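Long-range contacts in molybdopterin-guanine dinucleotide biosynthesis protein A (MobA) (Archaeoglobus fulgidus, PDB 3NGW), which probably acts as a GTP-binding nucleotidyltransferase in the biosynthesis of the molybdenum cofactor: residues V5-V10 with T41-R46; A115-H120 with V158-V163; F95-V100 with K168-L173. All blocks are in the same frame, centred on the assembly; numbering follows the deposited sequence.

Interaction 1 of 3, residues V5-V10 with T41-R46; sequences VLVGGV and TVFVCR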
loop_
_atom_site.group_PDB
_atom_site.type_symbol
_atom_site.label_atom_id
_atom_site.label_comp_id
_atom_site.label_asym_id
_atom_site.label_seq_id
_atom_site.Cartn_x
_atom_site.Cartn_y
_atom_site.Cartn_z
ATOM N N VAL A 5 -4.588 -2.459 -1.681
ATOM C CA VAL A 5 -4.492 -1.399 -0.682
ATOM C C VAL A 5 -4.355 -2.002 0.718
ATOM O O VAL A 5 -5.219 -2.756 1.165
ATOM C CB VAL A 5 -5.733 -0.478 -0.743
ATOM C CG1 VAL A 5 -5.555 0.724 0.191
ATOM C CG2 VAL A 5 -5.945 0.006 -2.185
ATOM N N LEU A 6 -3.252 -1.686 1.390
ATOM C CA LEU A 6 -2.996 -2.204 2.731
ATOM C C LEU A 6 -3.703 -1.314 3.756
ATOM O O LEU A 6 -3.282 -0.179 3.985
ATOM C CB LEU A 6 -1.484 -2.233 2.999
ATOM C CG LEU A 6 -0.600 -2.988 2.002
ATOM C CD1 LEU A 6 0.856 -2.847 2.406
ATOM C CD2 LEU A 6 -0.987 -4.455 1.948
ATOM N N VAL A 7 -4.767 -1.829 4.373
ATOM C CA VAL A 7 -5.542 -1.057 5.348
ATOM C C VAL A 7 -5.581 -1.668 6.747
ATOM O O VAL A 7 -6.399 -1.274 7.579
ATOM C CB VAL A 7 -7.013 -0.868 4.874
ATOM C CG1 VAL A 7 -7.040 -0.384 3.432
ATOM C CG2 VAL A 7 -7.795 -2.167 5.024
ATOM N N GLY A 8 -4.695 -2.621 7.009
ATOM C CA GLY A 8 -4.676 -3.258 8.314
ATOM C C GLY A 8 -3.867 -2.509 9.352
ATOM O O GLY A 8 -3.764 -2.927 10.510
ATOM N N GLY A 9 -3.285 -1.393 8.931
ATOM C CA GLY A 9 -2.487 -0.600 9.838
ATOM C C GLY A 9 -3.271 -0.137 11.051
ATOM O O GLY A 9 -4.367 0.412 10.932
ATOM N N VAL A 10 -2.713 -0.375 12.230
ATOM C CA VAL A 10 -3.354 0.050 13.463
ATOM C C VAL A 10 -2.681 1.355 13.894
ATOM O O VAL A 10 -1.494 1.377 14.221
ATOM C CB VAL A 10 -3.211 -1.024 14.572
ATOM C CG1 VAL A 10 -1.753 -1.445 14.719
ATOM C CG2 VAL A 10 -3.746 -0.481 15.885
ATOM N N THR A 41 -9.106 -3.778 -7.755
ATOM C CA THR A 41 -8.583 -3.617 -6.410
ATOM C C THR A 41 -9.091 -4.534 -5.306
ATOM O O THR A 41 -10.243 -4.943 -5.310
ATOM C CB THR A 41 -8.863 -2.169 -5.968
ATOM O OG1 THR A 41 -8.410 -1.281 -6.995
ATOM C CG2 THR A 41 -8.177 -1.848 -4.664
ATOM N N VAL A 42 -8.205 -4.859 -4.370
ATOM C CA VAL A 42 -8.574 -5.627 -3.187
ATOM C C VAL A 42 -7.996 -4.833 -2.031
ATOM O O VAL A 42 -6.961 -4.190 -2.165
ATOM C CB VAL A 42 -7.988 -7.068 -3.143
ATOM C CG1 VAL A 42 -8.569 -7.899 -4.261
ATOM C CG2 VAL A 42 -6.468 -7.031 -3.207
ATOM N N PHE A 43 -8.693 -4.856 -0.907
ATOM C CA PHE A 43 -8.238 -4.155 0.274
ATOM C C PHE A 43 -7.791 -5.225 1.253
ATOM O O PHE A 43 -8.592 -6.055 1.691
ATOM C CB PHE A 43 -9.377 -3.316 0.832
ATOM C CG PHE A 43 -9.798 -2.207 -0.085
ATOM C CD1 PHE A 43 -9.202 -0.950 -0.004
ATOM C CD2 PHE A 43 -10.741 -2.439 -1.081
ATOM C CE1 PHE A 43 -9.545 0.069 -0.912
ATOM C CE2 PHE A 43 -11.092 -1.441 -1.991
ATOM C CZ PHE A 43 -10.492 -0.183 -1.909
ATOM N N VAL A 44 -6.499 -5.213 1.568
ATOM C CA VAL A 44 -5.911 -6.203 2.459
ATOM C C VAL A 44 -5.958 -5.802 3.927
ATOM O O VAL A 44 -5.268 -4.879 4.360
ATOM C CB VAL A 44 -4.452 -6.483 2.067
ATOM C CG1 VAL A 44 -3.918 -7.671 2.870
ATOM C CG2 VAL A 44 -4.370 -6.752 0.573
ATOM N N CYS A 45 -6.780 -6.520 4.682
ATOM C CA CYS A 45 -6.966 -6.274 6.108
ATOM C C CYS A 45 -5.969 -7.062 6.939
ATOM O O CYS A 45 -5.370 -8.023 6.455
ATOM C CB CYS A 45 -8.386 -6.667 6.514
ATOM S SG CYS A 45 -9.654 -5.905 5.486
ATOM N N ARG A 46 -5.803 -6.667 8.197
ATOM C CA ARG A 46 -4.868 -7.355 9.088
ATOM C C ARG A 46 -5.341 -8.750 9.473
ATOM O O ARG A 46 -4.526 -9.615 9.790
ATOM C CB ARG A 46 -4.633 -6.524 10.345
ATOM C CG ARG A 46 -5.892 -6.156 11.061
ATOM C CD ARG A 46 -5.594 -5.418 12.331
ATOM N NE ARG A 46 -6.833 -4.894 12.876
ATOM C CZ ARG A 46 -7.311 -3.681 12.624
ATOM N NH1 ARG A 46 -6.642 -2.843 11.839
ATOM N NH2 ARG A 46 -8.482 -3.323 13.133
HETATM O O HOH W 1 -2.400 -4.124 5.802
#
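V7 and V5 both meet the phenyl ring of F43, in different ways. V7 CG1 sits at the ring's edge, close to its plane, 4.1 Å from F43 CD1, whereas V5 CB approaches obliquely, 3.6 Å from the same CD1. T41 CG2 lies 3.9 Å above the plane on one face of the F43 ring, offset toward the rim. The second flat group, the R46 guanidinium, takes G8 O at its edge: NH1 donates to that oxygen over 3.2 Å, with the oxygen only 5° out of the guanidinium plane. Seen from the carbonyl, however, the donor stands above, 59° out of its plane. R46 CG lies between the backbone N and the carbonyl carbon (chi1 55°), which brings CG alongside G8. On the opposite side of the sheet from F43, L6 CD2 rests against V44 CB.

The backbones pair as parallel strands. V5 N donates to V42 O at 3.0 Å, V44 N to V5 O at 2.8 Å and V7 N to V44 O at 3.1 Å. A water then bridges G8 N and V44 O where the chains leave the sheet. Glycine suits position 8, since a CB there would run into R46 N. Helix 28-36 covers V5 and F43.

The G8-G9 loop probably corresponds to the glycine-rich nucleotide-binding loop of the family. The strand part is thus held by backbone bonds and apolar side chains, the loop after it by a water and by R46, whose two terminal nitrogens link G8 O to E17, the latter through a salt bridge from NH2.

Interaction 2 of 3, residues A115-H120 with V158-V163; sequences ALIPKH and VVYYPV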
loop_
_atom_site.group_PDB
_atom_site.type_symbol
_atom_site.label_atom_id
_atom_site.label_comp_id
_atom_site.label_asym_id
_atom_site.label_seq_id
_atom_site.Cartn_x
_atom_site.Cartn_y
_atom_site.Cartn_z
ATOM N N ALA A 115 10.102 -6.880 -8.106
ATOM C CA ALA A 115 9.481 -5.684 -7.546
ATOM C C ALA A 115 10.135 -4.415 -8.080
ATOM O O ALA A 115 11.334 -4.385 -8.367
ATOM C CB ALA A 115 9.564 -5.713 -6.011
ATOM N N LEU A 116 9.325 -3.377 -8.230
ATOM C CA LEU A 116 9.785 -2.075 -8.693
ATOM C C LEU A 116 9.380 -1.132 -7.566
ATOM O O LEU A 116 8.190 -0.870 -7.365
ATOM C CB LEU A 116 9.079 -1.673 -9.992
ATOM C CG LEU A 116 9.443 -0.270 -10.500
ATOM C CD1 LEU A 116 10.798 -0.334 -11.157
ATOM C CD2 LEU A 116 8.406 0.240 -11.487
ATOM N N ILE A 117 10.372 -0.632 -6.834
ATOM C CA ILE A 117 10.134 0.223 -5.677
ATOM C C ILE A 117 10.731 1.619 -5.803
ATOM O O ILE A 117 11.927 1.772 -6.061
ATOM C CB ILE A 117 10.708 -0.460 -4.406
ATOM C CG1 ILE A 117 10.042 -1.828 -4.231
ATOM C CG2 ILE A 117 10.497 0.415 -3.187
ATOM C CD1 ILE A 117 10.622 -2.669 -3.111
ATOM N N PRO A 118 9.902 2.658 -5.623
ATOM C CA PRO A 118 10.341 4.055 -5.711
ATOM C C PRO A 118 11.417 4.348 -4.667
ATOM O O PRO A 118 11.364 3.831 -3.549
ATOM C CB PRO A 118 9.054 4.840 -5.458
ATOM C CG PRO A 118 7.991 3.910 -5.987
ATOM C CD PRO A 118 8.445 2.581 -5.441
ATOM N N LYS A 119 12.391 5.180 -5.027
ATOM C CA LYS A 119 13.468 5.487 -4.100
ATOM C C LYS A 119 14.217 6.789 -4.345
ATOM O O LYS A 119 14.577 7.113 -5.477
ATOM C CB LYS A 119 14.478 4.339 -4.100
ATOM C CG LYS A 119 15.730 4.624 -3.300
ATOM C CD LYS A 119 16.746 3.516 -3.442
ATOM C CE LYS A 119 17.967 3.813 -2.586
ATOM N NZ LYS A 119 19.036 2.777 -2.727
ATOM N N HIS A 120 14.442 7.527 -3.264
ATOM C CA HIS A 120 15.211 8.765 -3.304
ATOM C C HIS A 120 16.512 8.368 -2.611
ATOM O O HIS A 120 17.450 7.891 -3.256
ATOM C CB HIS A 120 14.507 9.883 -2.532
ATOM C CG HIS A 120 13.780 9.416 -1.309
ATOM N ND1 HIS A 120 12.553 8.792 -1.367
ATOM C CD2 HIS A 120 14.108 9.479 0.004
ATOM C CE1 HIS A 120 12.155 8.491 -0.143
ATOM N NE2 HIS A 120 13.081 8.898 0.707
ATOM N N VAL A 158 15.153 -6.831 -7.477
ATOM C CA VAL A 158 14.416 -5.582 -7.304
ATOM C C VAL A 158 14.940 -4.410 -8.139
ATOM O O VAL A 158 16.149 -4.211 -8.259
ATOM C CB VAL A 158 14.421 -5.147 -5.817
ATOM C CG1 VAL A 158 13.540 -3.920 -5.628
ATOM C CG2 VAL A 158 13.934 -6.294 -4.933
ATOM N N VAL A 159 14.016 -3.639 -8.710
ATOM C CA VAL A 159 14.360 -2.467 -9.510
ATOM C C VAL A 159 13.987 -1.220 -8.722
ATOM O O VAL A 159 12.807 -0.939 -8.526
ATOM C CB VAL A 159 13.585 -2.420 -10.855
ATOM C CG1 VAL A 159 13.844 -1.089 -11.557
ATOM C CG2 VAL A 159 14.024 -3.564 -11.753
ATOM N N TYR A 160 14.982 -0.477 -8.256
ATOM C CA TYR A 160 14.701 0.736 -7.503
ATOM C C TYR A 160 14.528 1.903 -8.469
ATOM O O TYR A 160 15.473 2.335 -9.115
ATOM C CB TYR A 160 15.817 0.969 -6.483
ATOM C CG TYR A 160 15.742 -0.038 -5.351
ATOM C CD1 TYR A 160 14.792 0.098 -4.339
ATOM C CD2 TYR A 160 16.565 -1.165 -5.330
ATOM C CE1 TYR A 160 14.660 -0.864 -3.336
ATOM C CE2 TYR A 160 16.440 -2.137 -4.327
ATOM C CZ TYR A 160 15.484 -1.976 -3.336
ATOM O OH TYR A 160 15.331 -2.923 -2.343
ATOM N N TYR A 161 13.294 2.385 -8.575
ATOM C CA TYR A 161 12.956 3.470 -9.479
ATOM C C TYR A 161 13.194 4.841 -8.852
ATOM O O TYR A 161 12.683 5.141 -7.774
ATOM C CB TYR A 161 11.494 3.346 -9.887
ATOM C CG TYR A 161 11.153 3.981 -11.212
ATOM C CD1 TYR A 161 11.552 3.394 -12.412
ATOM C CD2 TYR A 161 10.394 5.147 -11.270
ATOM C CE1 TYR A 161 11.196 3.952 -13.641
ATOM C CE2 TYR A 161 10.034 5.713 -12.490
ATOM C CZ TYR A 161 10.436 5.106 -13.670
ATOM O OH TYR A 161 10.052 5.643 -14.873
ATOM N N PRO A 162 13.976 5.697 -9.531
ATOM C CA PRO A 162 14.270 7.038 -9.024
ATOM C C PRO A 162 12.984 7.827 -8.846
ATOM O O PRO A 162 12.251 8.073 -9.809
ATOM C CB PRO A 162 15.166 7.628 -10.109
ATOM C CG PRO A 162 15.848 6.422 -10.675
ATOM C CD PRO A 162 14.694 5.458 -10.793
ATOM N N VAL A 163 12.713 8.223 -7.610
ATOM C CA VAL A 163 11.500 8.967 -7.326
ATOM C C VAL A 163 11.381 10.198 -8.224
ATOM O O VAL A 163 10.277 10.640 -8.532
ATOM C CB VAL A 163 11.430 9.379 -5.830
ATOM C CG1 VAL A 163 12.565 10.332 -5.481
ATOM C CG2 VAL A 163 10.087 10.017 -5.547
#
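A115 O accepts V159 N at 2.8 Å, the first of four backbone bonds between parallel strands 115-119 and 158-162. Donors then switch sides in turn: I117 N to V159 O, Y161 N to I117 O and K119 N to Y161 O. A fifth bond, V163 N to K119 O at 3.0 Å, follows just beyond strand 158-162. The rungs differ in aim. V159 N lies nearly along the C=O axis of A115, but Y161 N stands 48° out of the carbonyl plane of I117. P118 has no N-H to give, yet its CA makes a CH...O contact with Y161 O at 3.3 Å.

Apolar packing occupies both faces. On one, I117 CB meets Y160 CE1 at 4.1 Å, and I117 CD1 reaches V158 CG1, which itself lies over one face of the Y160 ring near its rim. Beta-branched I117, V158 and V159 suit extended strands, and partly exposed Y160 offers a broad apolar ring to its neighbours. On the other face L116 packs on V159 and Y161 only in outline, the position of its CD1 being doubtful; Y161 OH is hydrogen-bonded to H103. Past the strand ends, H120 CB packs on V163 CG1 at 3.6 Å.

Charge contributes little. K119 lays its extended chain across Y160, CD 4.0 Å from Y160 CD1, and its NZ ends 5.3 Å from the ring centroid, at most a weak cation-pi attraction. An alanine in place of Y160 would probably open a gap beside I117 CB and V158 CG1 and let the lysine chain turn more freely.

With strand 129-130 running antiparallel on the far side of 115-119, this parallel pair forms one border of the mixed sheet of the GT-A fold.

Interaction 3 of 3, residues F95-V100 with K168-L173; sequences FVKPEV and KFDKEL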
loop_
_atom_site.group_PDB
_atom_site.type_symbol
_atom_site.label_atom_id
_atom_site.label_comp_id
_atom_site.label_asym_id
_atom_site.label_seq_id
_atom_site.Cartn_x
_atom_site.Cartn_y
_atom_site.Cartn_z
ATOM N N PHE A 95 -3.080 10.585 -0.426
ATOM C CA PHE A 95 -2.970 11.481 -1.571
ATOM C C PHE A 95 -2.302 10.868 -2.785
ATOM O O PHE A 95 -1.919 11.589 -3.702
ATOM C CB PHE A 95 -2.209 12.743 -1.171
ATOM C CG PHE A 95 -2.799 13.445 0.005
ATOM C CD1 PHE A 95 -4.145 13.800 0.010
ATOM C CD2 PHE A 95 -2.021 13.734 1.119
ATOM C CE1 PHE A 95 -4.711 14.440 1.106
ATOM C CE2 PHE A 95 -2.571 14.374 2.220
ATOM C CZ PHE A 95 -3.923 14.725 2.215
ATOM N N VAL A 96 -2.167 9.544 -2.798
ATOM C CA VAL A 96 -1.532 8.876 -3.919
ATOM C C VAL A 96 -2.211 9.216 -5.229
ATOM O O VAL A 96 -3.436 9.252 -5.312
ATOM C CB VAL A 96 -1.543 7.354 -3.758
ATOM C CG1 VAL A 96 -1.087 6.703 -5.054
ATOM C CG2 VAL A 96 -0.624 6.947 -2.613
ATOM N N LYS A 97 -1.400 9.471 -6.250
ATOM C CA LYS A 97 -1.914 9.795 -7.571
ATOM C C LYS A 97 -1.973 8.559 -8.456
ATOM O O LYS A 97 -0.965 7.889 -8.685
ATOM C CB LYS A 97 -1.064 10.887 -8.225
ATOM C CG LYS A 97 -1.547 12.282 -7.862
ATOM C CD LYS A 97 -0.823 13.378 -8.616
ATOM C CE LYS A 97 -1.751 14.581 -8.834
ATOM N NZ LYS A 97 -2.450 15.016 -7.571
ATOM N N PRO A 98 -3.173 8.238 -8.961
ATOM C CA PRO A 98 -3.390 7.075 -9.827
ATOM C C PRO A 98 -2.422 7.039 -11.001
ATOM O O PRO A 98 -2.022 5.965 -11.443
ATOM C CB PRO A 98 -4.845 7.242 -10.263
ATOM C CG PRO A 98 -5.474 7.900 -9.062
ATOM C CD PRO A 98 -4.438 8.962 -8.731
ATOM N N GLU A 99 -2.044 8.212 -11.495
ATOM C CA GLU A 99 -1.116 8.285 -12.609
ATOM C C GLU A 99 0.207 7.667 -12.184
ATOM O O GLU A 99 0.842 6.958 -12.964
ATOM C CB GLU A 99 -0.870 9.735 -13.045
ATOM C CG GLU A 99 -2.119 10.626 -13.148
ATOM C CD GLU A 99 -2.612 11.116 -11.783
ATOM O OE1 GLU A 99 -3.340 10.363 -11.099
ATOM O OE2 GLU A 99 -2.253 12.254 -11.393
ATOM N N VAL A 100 0.618 7.948 -10.945
ATOM C CA VAL A 100 1.872 7.416 -10.403
ATOM C C VAL A 100 1.797 5.891 -10.361
ATOM O O VAL A 100 2.715 5.197 -10.815
ATOM C CB VAL A 100 2.171 7.953 -8.965
ATOM C CG1 VAL A 100 3.404 7.257 -8.393
ATOM C CG2 VAL A 100 2.408 9.459 -9.000
ATOM N N LYS A 168 6.857 13.857 -13.031
ATOM C CA LYS A 168 6.088 14.197 -14.222
ATOM C C LYS A 168 4.628 13.781 -14.032
ATOM O O LYS A 168 3.739 14.234 -14.754
ATOM C CB LYS A 168 6.682 13.504 -15.457
ATOM C CG LYS A 168 6.960 12.020 -15.262
ATOM C CD LYS A 168 7.558 11.365 -16.504
ATOM C CE LYS A 168 6.572 11.354 -17.664
ATOM N NZ LYS A 168 7.035 10.500 -18.802
ATOM N N PHE A 169 4.389 12.927 -13.043
ATOM C CA PHE A 169 3.047 12.446 -12.750
ATOM C C PHE A 169 2.570 13.056 -11.450
ATOM O O PHE A 169 1.370 13.152 -11.208
ATOM C CB PHE A 169 3.052 10.926 -12.614
ATOM C CG PHE A 169 3.579 10.210 -13.820
ATOM C CD1 PHE A 169 2.891 10.257 -15.032
ATOM C CD2 PHE A 169 4.753 9.465 -13.743
ATOM C CE1 PHE A 169 3.363 9.567 -16.151
ATOM C CE2 PHE A 169 5.236 8.773 -14.852
ATOM C CZ PHE A 169 4.540 8.822 -16.061
ATOM N N ASP A 170 3.523 13.462 -10.615
ATOM C CA ASP A 170 3.220 14.065 -9.324
ATOM C C ASP A 170 4.233 15.156 -8.993
ATOM O O ASP A 170 5.308 14.876 -8.463
ATOM C CB ASP A 170 3.234 12.990 -8.235
ATOM C CG ASP A 170 2.748 13.508 -6.899
ATOM O OD1 ASP A 170 2.638 12.697 -5.961
ATOM O OD2 ASP A 170 2.475 14.720 -6.784
ATOM N N LYS A 171 3.877 16.398 -9.316
ATOM C CA LYS A 171 4.728 17.571 -9.089
ATOM C C LYS A 171 5.457 17.615 -7.750
ATOM O O LYS A 171 6.683 17.725 -7.709
ATOM C CB LYS A 171 3.899 18.855 -9.231
ATOM C CG LYS A 171 3.829 19.442 -10.643
ATOM C CD LYS A 171 4.967 20.439 -10.913
ATOM C CE LYS A 171 4.859 21.699 -10.041
ATOM N NZ LYS A 171 5.924 22.704 -10.335
ATOM N N GLU A 172 4.699 17.545 -6.661
ATOM C CA GLU A 172 5.279 17.608 -5.324
ATOM C C GLU A 172 5.459 16.239 -4.670
ATOM O O GLU A 172 5.774 16.148 -3.480
ATOM C CB GLU A 172 4.402 18.487 -4.435
ATOM C CG GLU A 172 4.076 19.840 -5.047
ATOM C CD GLU A 172 2.884 20.516 -4.385
ATOM O OE1 GLU A 172 2.520 21.633 -4.818
ATOM O OE2 GLU A 172 2.305 19.936 -3.438
ATOM N N LEU A 173 5.270 15.178 -5.447
ATOM C CA LEU A 173 5.409 13.823 -4.933
ATOM C C LEU A 173 4.557 13.634 -3.679
ATOM O O LEU A 173 4.951 12.935 -2.745
ATOM C CB LEU A 173 6.875 13.528 -4.614
ATOM C CG LEU A 173 7.854 13.694 -5.775
ATOM C CD1 LEU A 173 9.246 13.353 -5.300
ATOM C CD2 LEU A 173 7.446 12.793 -6.938
#
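V100, in the first turn of helix 98-111, packs against F169 and D170, so the contact joins a helix N-terminus, with K97 as N-cap, to a loop that enters a type I beta turn at D170. V100 has CG1 anti to the backbone N (chi1 174°), and it is the other methyl, CG2, that does the touching: it lies 3.7 Å from D170 CB and 4.0 Å from F169 CB. A short apolar side chain suits this buried place, where one methyl meets two CB atoms.

F169 brings its CB to 4.1 Å from E99 CB, while its ring extends further along the helix and meets the ring of H103. E99 O stands over one face of that ring, near the rim, and K168 CG over the opposite one. In E99, chi2 (78°) bends CD off the extended course, and OE2 lies 3.7 Å from F169 O; an acid in the first helical turn would probably be favoured by the helix dipole.

D170 OD1 bonds to S175 OG, a hydroxyl that K97 N also uses. The lysine chain, bent at chi3 (149°) and chi4 rather than extended, crosses the aspartate at about a right angle. Its charge stays apart, NZ lying 5.0 Å from D170 OD2, so any attraction is likely to be modest. Closer in, the chain's methylenes do the work: K97 CD comes to 3.4 Å from F169 O and 4.0 Å from D170 CG.

Interactions 1 and 2 both join parallel strands of the same mixed sheet, but at different depths. Interaction 1 is buried, its centre about 8 Å from the centre of the chain; interaction 2 is only partly covered, at the sheet's border, where tyrosines and a lysine chain join the aliphatic packing. Interaction 3 is partly buried too and involves no strand pairing: it rests on van der Waals contact between a helix start and a loop. It is also the neighbour of interaction 2, since V163 CG2 packs on L173 CD1 at 3.4 Å and helix 98-111 leads into strand 115-119. Interaction 1 touches neither, its centre lying about 21 Å from that of interaction 3.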